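Local coordinates for protein carboxypeptidase D (Drosophila melanogaster, PDB 3MN8) that releases C-terminal arginine or lysine residues from peptides and proteins, as a zinc-dependent carboxypeptidase that processes growth factors, peptide hormones and neuropeptides, at residues A98-V106 / V163-N174. Residues are numbered along the deposited sequence; the frame is centred on the assembly and turned at random.
Sequences ANMHGDETV and VGRGNAANIDLN. With ZN (zinc ion), chain F; GEM ((2-guanidinoethylmercapto)succinic acid), chain G.
In His101, CG stands anti to the carbonyl carbon (chi1 -62°); in Arg165, CG stands anti to the backbone N (chi1 178°) and the chain runs extended to NE. These torsions run the straight Arg165 chain beside the imidazole, with Arg165 CG against His101 CD2. The guanidinium stacks flat on one face of the ring, with centres 3.8 Å apart and planes at 18°.

His101 ND1 binds the zinc ion at 2.1 Å. Its NE2 donates to Asp172 OD1 at 2.9 Å, from the syn side but well out of the carboxylate plane. Asp172 OD1 also accepts from Asn174 N, closing an Asx turn. Asp172 OD2 forms a salt bridge with Arg165 NH2 (2.8 Å), using its syn lone pair. A leucine in place of Asp172 would probably leave His101 NE2 without its acceptor and the Arg165 guanidinium freer to turn.

Glu104 grips the zinc with both carboxylate oxygens, and His217 completes the protein ligands. GEM O13 binds the zinc at 2.1 Å, and GEM O12 more loosely at 2.6 Å. Arg165 NH1 donates to GEM O13 and NH2 to O15, spanning both inhibitor carboxylates. Asn174 ND2 donates to GEM O14 at 2.6 Å. Met100 SD packs against the Asn174 amide.

This is the M14 metallocarboxypeptidase active site of the first carboxypeptidase-like domain, in its active 1B form: an HxxE zinc motif with a carboxylate behind its histidine.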
ATOM      1  N   ALA A  98      -3.353  -5.516  -5.478  1.00 29.19           N
ATOM      2  CA  ALA A  98      -4.020  -6.782  -5.214  1.00 17.61           C
ATOM      3  C   ALA A  98      -3.608  -7.872  -6.207  1.00 33.18           C
ATOM      4  O   ALA A  98      -2.900  -7.618  -7.178  1.00 42.35           O
ATOM      5  CB  ALA A  98      -5.517  -6.585  -5.239  1.00 17.36           C
ATOM      6  N   ASN A  99      -4.054  -9.092  -5.937  1.00 36.69           N
ATOM      7  CA  ASN A  99      -3.955 -10.195  -6.884  1.00 30.31           C
ATOM      8  C   ASN A  99      -2.562 -10.471  -7.435  1.00 45.08           C
ATOM      9  O   ASN A  99      -2.428 -10.851  -8.606  1.00 49.91           O
ATOM     10  CB  ASN A  99      -4.924  -9.986  -8.051  1.00 35.20           C
ATOM     11  CG  ASN A  99      -5.135 -11.254  -8.862  1.00 38.85           C
ATOM     12  OD1 ASN A  99      -4.936 -11.273 -10.073  1.00 34.73           O
ATOM     13  ND2 ASN A  99      -5.522 -12.327  -8.188  1.00 41.19           N
ATOM     14  N   MET A 100      -1.530 -10.297  -6.608  1.00 42.99           N
ATOM     15  CA  MET A 100      -0.179 -10.600  -7.073  1.00 38.29           C
ATOM     16  C   MET A 100      -0.048 -12.102  -7.232  1.00 40.83           C
ATOM     17  O   MET A 100       0.614 -12.594  -8.147  1.00 45.52           O
ATOM     18  CB  MET A 100       0.890 -10.031  -6.141  1.00 40.80           C
ATOM     19  CG  MET A 100       1.158 -10.838  -4.889  1.00 47.57           C
ATOM     20  SD  MET A 100       2.478 -10.076  -3.929  1.00 46.17           S
ATOM     21  CE  MET A 100       3.679  -9.759  -5.222  1.00 32.91           C
ATOM     22  N   HIS A 101      -0.694 -12.832  -6.334  1.00 37.72           N
ATOM     23  CA  HIS A 101      -0.916 -14.246  -6.552  1.00 29.57           C
ATOM     24  C   HIS A 101      -2.270 -14.349  -7.240  1.00 41.74           C
ATOM     25  O   HIS A 101      -3.326 -14.108  -6.622  1.00 29.01           O
ATOM     26  CB  HIS A 101      -0.877 -15.022  -5.239  1.00 19.89           C
ATOM     27  CG  HIS A 101       0.442 -14.935  -4.539  1.00 39.45           C
ATOM     28  ND1 HIS A 101       0.639 -14.177  -3.406  1.00 49.93           N
ATOM     29  CD2 HIS A 101       1.640 -15.493  -4.832  1.00 52.50           C
ATOM     30  CE1 HIS A 101       1.898 -14.287  -3.020  1.00 53.90           C
ATOM     31  NE2 HIS A 101       2.528 -15.079  -3.868  1.00 52.22           N
ATOM     32  N   GLY A 102      -2.214 -14.665  -8.537  1.00 35.72           N
ATOM     33  CA  GLY A 102      -3.384 -14.736  -9.395  1.00 27.64           C
ATOM     34  C   GLY A 102      -4.595 -15.488  -8.853  1.00 33.56           C
ATOM     35  O   GLY A 102      -5.732 -15.164  -9.197  1.00 49.68           O
ATOM     36  N   ASP A 103      -4.367 -16.496  -8.015  1.00 43.58           N
ATOM     37  CA  ASP A 103      -5.468 -17.278  -7.454  1.00 43.70           C
ATOM     38  C   ASP A 103      -6.026 -16.691  -6.152  1.00 37.63           C
ATOM     39  O   ASP A 103      -6.977 -17.217  -5.589  1.00 48.55           O
ATOM     40  CB  ASP A 103      -5.037 -18.731  -7.252  1.00 48.39           C
ATOM     41  CG  ASP A 103      -3.659 -18.854  -6.621  1.00 50.34           C
ATOM     42  OD1 ASP A 103      -3.073 -19.951  -6.711  1.00 57.91           O
ATOM     43  OD2 ASP A 103      -3.159 -17.868  -6.035  1.00 59.55           O
ATOM     44  N   GLU A 104      -5.416 -15.611  -5.674  1.00 35.21           N
ATOM     45  CA  GLU A 104      -5.913 -14.890  -4.505  1.00 33.19           C
ATOM     46  C   GLU A 104      -6.636 -13.645  -4.997  1.00 44.68           C
ATOM     47  O   GLU A 104      -6.009 -12.611  -5.272  1.00 45.94           O
ATOM     48  CB  GLU A 104      -4.763 -14.513  -3.579  1.00 26.36           C
ATOM     49  CG  GLU A 104      -3.927 -15.696  -3.108  1.00 44.67           C
ATOM     50  CD  GLU A 104      -2.673 -15.244  -2.410  1.00 53.68           C
ATOM     51  OE1 GLU A 104      -2.582 -14.039  -2.112  1.00 61.52           O
ATOM     52  OE2 GLU A 104      -1.775 -16.075  -2.172  1.00 66.19           O
ATOM     53  N   THR A 105      -7.959 -13.750  -5.073  1.00 45.21           N
ATOM     54  CA  THR A 105      -8.765 -12.902  -5.944  1.00 33.94           C
ATOM     55  C   THR A 105      -9.641 -11.832  -5.272  1.00 30.98           C
ATOM     56  O   THR A 105      -9.990 -10.844  -5.905  1.00 29.13           O
ATOM     57  CB  THR A 105      -9.672 -13.804  -6.812  1.00 47.23           C
ATOM     58  OG1 THR A 105     -10.494 -14.622  -5.961  1.00 35.58           O
ATOM     59  CG2 THR A 105      -8.821 -14.721  -7.685  1.00 52.39           C
ATOM     60  N   VAL A 106     -10.019 -12.023  -4.009  1.00 34.13           N
ATOM     61  CA  VAL A 106     -10.945 -11.090  -3.355  1.00 31.76           C
ATOM     62  C   VAL A 106     -10.428  -9.634  -3.394  1.00 39.54           C
ATOM     63  O   VAL A 106     -11.150  -8.711  -3.787  1.00 44.85           O
ATOM     64  CB  VAL A 106     -11.270 -11.526  -1.896  1.00 45.49           C
ATOM     65  CG1 VAL A 106     -12.240 -10.547  -1.223  1.00 41.31           C
ATOM     66  CG2 VAL A 106     -11.825 -12.945  -1.870  1.00 43.94           C
ATOM     67  N   VAL A 163      -0.118 -23.510  -9.972  1.00 61.39           N
ATOM     68  CA  VAL A 163      -0.459 -22.844 -11.213  1.00 61.79           C
ATOM     69  C   VAL A 163      -1.539 -21.793 -10.964  1.00 57.24           C
ATOM     70  O   VAL A 163      -2.532 -22.031 -10.262  1.00 50.28           O
ATOM     71  CB  VAL A 163      -0.902 -23.832 -12.298  1.00 51.26           C
ATOM     72  CG1 VAL A 163      -1.696 -23.113 -13.377  1.00 40.85           C
ATOM     73  CG2 VAL A 163       0.318 -24.560 -12.888  1.00 41.84           C
ATOM     74  N   GLY A 164      -1.314 -20.613 -11.529  1.00 49.39           N
ATOM     75  CA  GLY A 164      -2.188 -19.473 -11.316  1.00 47.67           C
ATOM     76  C   GLY A 164      -1.651 -18.540 -10.243  1.00 40.02           C
ATOM     77  O   GLY A 164      -1.828 -17.327 -10.313  1.00 38.74           O
ATOM     78  N   ARG A 165      -0.989 -19.118  -9.245  1.00 47.61           N
ATOM     79  CA  ARG A 165      -0.398 -18.338  -8.170  1.00 42.86           C
ATOM     80  C   ARG A 165       0.757 -17.513  -8.727  1.00 40.60           C
ATOM     81  O   ARG A 165       0.772 -16.293  -8.595  1.00 51.87           O
ATOM     82  CB  ARG A 165       0.062 -19.256  -7.024  1.00 44.94           C
ATOM     83  CG  ARG A 165       0.733 -18.523  -5.865  1.00 45.25           C
ATOM     84  CD  ARG A 165       1.123 -19.474  -4.733  1.00 39.42           C
ATOM     85  NE  ARG A 165       2.216 -18.940  -3.919  1.00 27.96           N
ATOM     86  CZ  ARG A 165       2.051 -18.303  -2.762  1.00 33.92           C
ATOM     87  NH1 ARG A 165       0.833 -18.119  -2.276  1.00 34.34           N
ATOM     88  NH2 ARG A 165       3.102 -17.856  -2.084  1.00 42.18           N
ATOM     89  N   GLY A 166       1.715 -18.175  -9.367  1.00 36.80           N
ATOM     90  CA  GLY A 166       2.855 -17.486  -9.951  1.00 31.47           C
ATOM     91  C   GLY A 166       2.437 -16.951 -11.301  1.00 35.50           C
ATOM     92  O   GLY A 166       1.289 -17.145 -11.708  1.00 43.16           O
ATOM     93  N   ASN A 167       3.349 -16.271 -11.996  1.00 39.80           N
ATOM     94  CA  ASN A 167       3.011 -15.710 -13.303  1.00 34.37           C
ATOM     95  C   ASN A 167       2.983 -16.793 -14.370  1.00 43.60           C
ATOM     96  O   ASN A 167       2.822 -17.980 -14.062  1.00 47.65           O
ATOM     97  CB  ASN A 167       3.911 -14.520 -13.695  1.00 32.31           C
ATOM     98  CG  ASN A 167       5.349 -14.923 -13.997  1.00 39.46           C
ATOM     99  OD1 ASN A 167       5.706 -16.105 -13.979  1.00 41.37           O
ATOM    100  ND2 ASN A 167       6.183 -13.928 -14.282  1.00 33.17           N
ATOM    101  N   ALA A 168       3.124 -16.389 -15.625  1.00 45.96           N
ATOM    102  CA  ALA A 168       3.014 -17.343 -16.724  1.00 50.54           C
ATOM    103  C   ALA A 168       4.234 -18.253 -16.800  1.00 64.87           C
ATOM    104  O   ALA A 168       4.164 -19.332 -17.386  1.00 69.91           O
ATOM    105  CB  ALA A 168       2.795 -16.619 -18.050  1.00 48.32           C
ATOM    106  N   ALA A 169       5.351 -17.816 -16.214  1.00 65.25           N
ATOM    107  CA  ALA A 169       6.563 -18.641 -16.161  1.00 50.02           C
ATOM    108  C   ALA A 169       6.589 -19.467 -14.869  1.00 50.71           C
ATOM    109  O   ALA A 169       7.572 -20.162 -14.576  1.00 46.36           O
ATOM    110  CB  ALA A 169       7.810 -17.771 -16.280  1.00 32.26           C
ATOM    111  N   ASN A 170       5.498 -19.384 -14.106  1.00 45.89           N
ATOM    112  CA  ASN A 170       5.347 -20.129 -12.863  1.00 46.69           C
ATOM    113  C   ASN A 170       6.333 -19.741 -11.775  1.00 45.99           C
ATOM    114  O   ASN A 170       6.677 -20.572 -10.930  1.00 55.63           O
ATOM    115  CB  ASN A 170       5.437 -21.633 -13.114  1.00 69.13           C
ATOM    116  CG  ASN A 170       4.090 -22.263 -13.320  1.00 76.13           C
ATOM    117  OD1 ASN A 170       3.820 -22.837 -14.374  1.00 81.75           O
ATOM    118  ND2 ASN A 170       3.228 -22.158 -12.317  1.00 76.09           N
ATOM    119  N   ILE A 171       6.794 -18.494 -11.777  1.00 36.82           N
ATOM    120  CA  ILE A 171       7.562 -18.031 -10.622  1.00 51.21           C
ATOM    121  C   ILE A 171       6.712 -17.161  -9.712  1.00 38.76           C
ATOM    122  O   ILE A 171       5.813 -16.452 -10.171  1.00 29.01           O
ATOM    123  CB  ILE A 171       8.920 -17.340 -10.970  1.00 48.12           C
ATOM    124  CG1 ILE A 171       8.738 -15.847 -11.234  1.00 43.31           C
ATOM    125  CG2 ILE A 171       9.637 -18.068 -12.115  1.00 46.07           C
ATOM    126  CD1 ILE A 171       8.923 -14.973  -9.999  1.00 53.13           C
ATOM    127  N   ASP A 172       7.009 -17.247  -8.414  1.00 49.75           N
ATOM    128  CA  ASP A 172       6.246 -16.568  -7.371  1.00 48.46           C
ATOM    129  C   ASP A 172       6.702 -15.113  -7.237  1.00 47.02           C
ATOM    130  O   ASP A 172       7.772 -14.828  -6.691  1.00 51.68           O
ATOM    131  CB  ASP A 172       6.376 -17.325  -6.037  1.00 44.36           C
ATOM    132  CG  ASP A 172       5.477 -16.759  -4.934  1.00 49.16           C
ATOM    133  OD1 ASP A 172       5.186 -15.529  -4.947  1.00 51.94           O
ATOM    134  OD2 ASP A 172       5.072 -17.556  -4.048  1.00 41.30           O
ATOM    135  N   LEU A 173       5.881 -14.197  -7.745  1.00 41.49           N
ATOM    136  CA  LEU A 173       6.245 -12.793  -7.769  1.00 39.45           C
ATOM    137  C   LEU A 173       6.559 -12.264  -6.368  1.00 33.76           C
ATOM    138  O   LEU A 173       7.300 -11.293  -6.219  1.00 31.60           O
ATOM    139  CB  LEU A 173       5.148 -11.974  -8.451  1.00 33.92           C
ATOM    140  CG  LEU A 173       4.944 -12.292  -9.936  1.00 31.32           C
ATOM    141  CD1 LEU A 173       3.734 -11.551 -10.497  1.00 21.01           C
ATOM    142  CD2 LEU A 173       6.211 -11.982 -10.741  1.00 41.60           C
ATOM    143  N   ASN A 174       6.018 -12.912  -5.340  1.00 30.12           N
ATOM    144  CA  ASN A 174       6.294 -12.478  -3.982  1.00 16.87           C
ATOM    145  C   ASN A 174       7.566 -13.115  -3.488  1.00 30.97           C
ATOM    146  O   ASN A 174       7.817 -13.153  -2.282  1.00 47.16           O
ATOM    147  CB  ASN A 174       5.147 -12.802  -3.034  1.00 23.16           C
ATOM    148  CG  ASN A 174       5.047 -11.821  -1.875  1.00 35.91           C
ATOM    149  OD1 ASN A 174       5.590 -10.709  -1.925  1.00 40.05           O
ATOM    150  ND2 ASN A 174       4.332 -12.223  -0.830  1.00 33.83           N
TER
HETATM  151 ZN    ZN F 999      -0.646 -14.446  -1.709  1.00 42.65          ZN
HETATM  152  C8  GEM G 601       2.544 -15.083   1.894  1.00 57.00           C
HETATM  153  S7  GEM G 601       2.719 -13.323   1.980  1.00 57.42           S
HETATM  154  C6  GEM G 601       2.073 -13.012   3.598  1.00 51.59           C
HETATM  155  C5  GEM G 601       2.744 -13.834   4.696  1.00 34.21           C
HETATM  156  N3  GEM G 601       4.102 -13.336   4.848  1.00 36.03           N
HETATM  157  C1  GEM G 601       5.077 -13.880   5.570  1.00 43.13           C
HETATM  158  N4  GEM G 601       6.275 -13.311   5.615  1.00 32.44           N
HETATM  159  N2  GEM G 601       4.857 -15.001   6.248  1.00 48.23           N
HETATM  160  C9  GEM G 601       3.282 -15.545   0.665  1.00 64.36           C
HETATM  161  O14 GEM G 601       3.765 -14.676  -0.094  1.00 32.86           O
HETATM  162  O15 GEM G 601       3.396 -16.770   0.450  1.00 65.33           O
HETATM  163  C10 GEM G 601       1.079 -15.550   1.895  1.00 45.92           C
HETATM  164  C11 GEM G 601       0.247 -15.212   0.664  1.00 54.16           C
HETATM  165  O12 GEM G 601      -0.878 -14.689   0.854  1.00 39.20           O
HETATM  166  O13 GEM G 601       0.679 -15.494  -0.483  1.00 33.28           O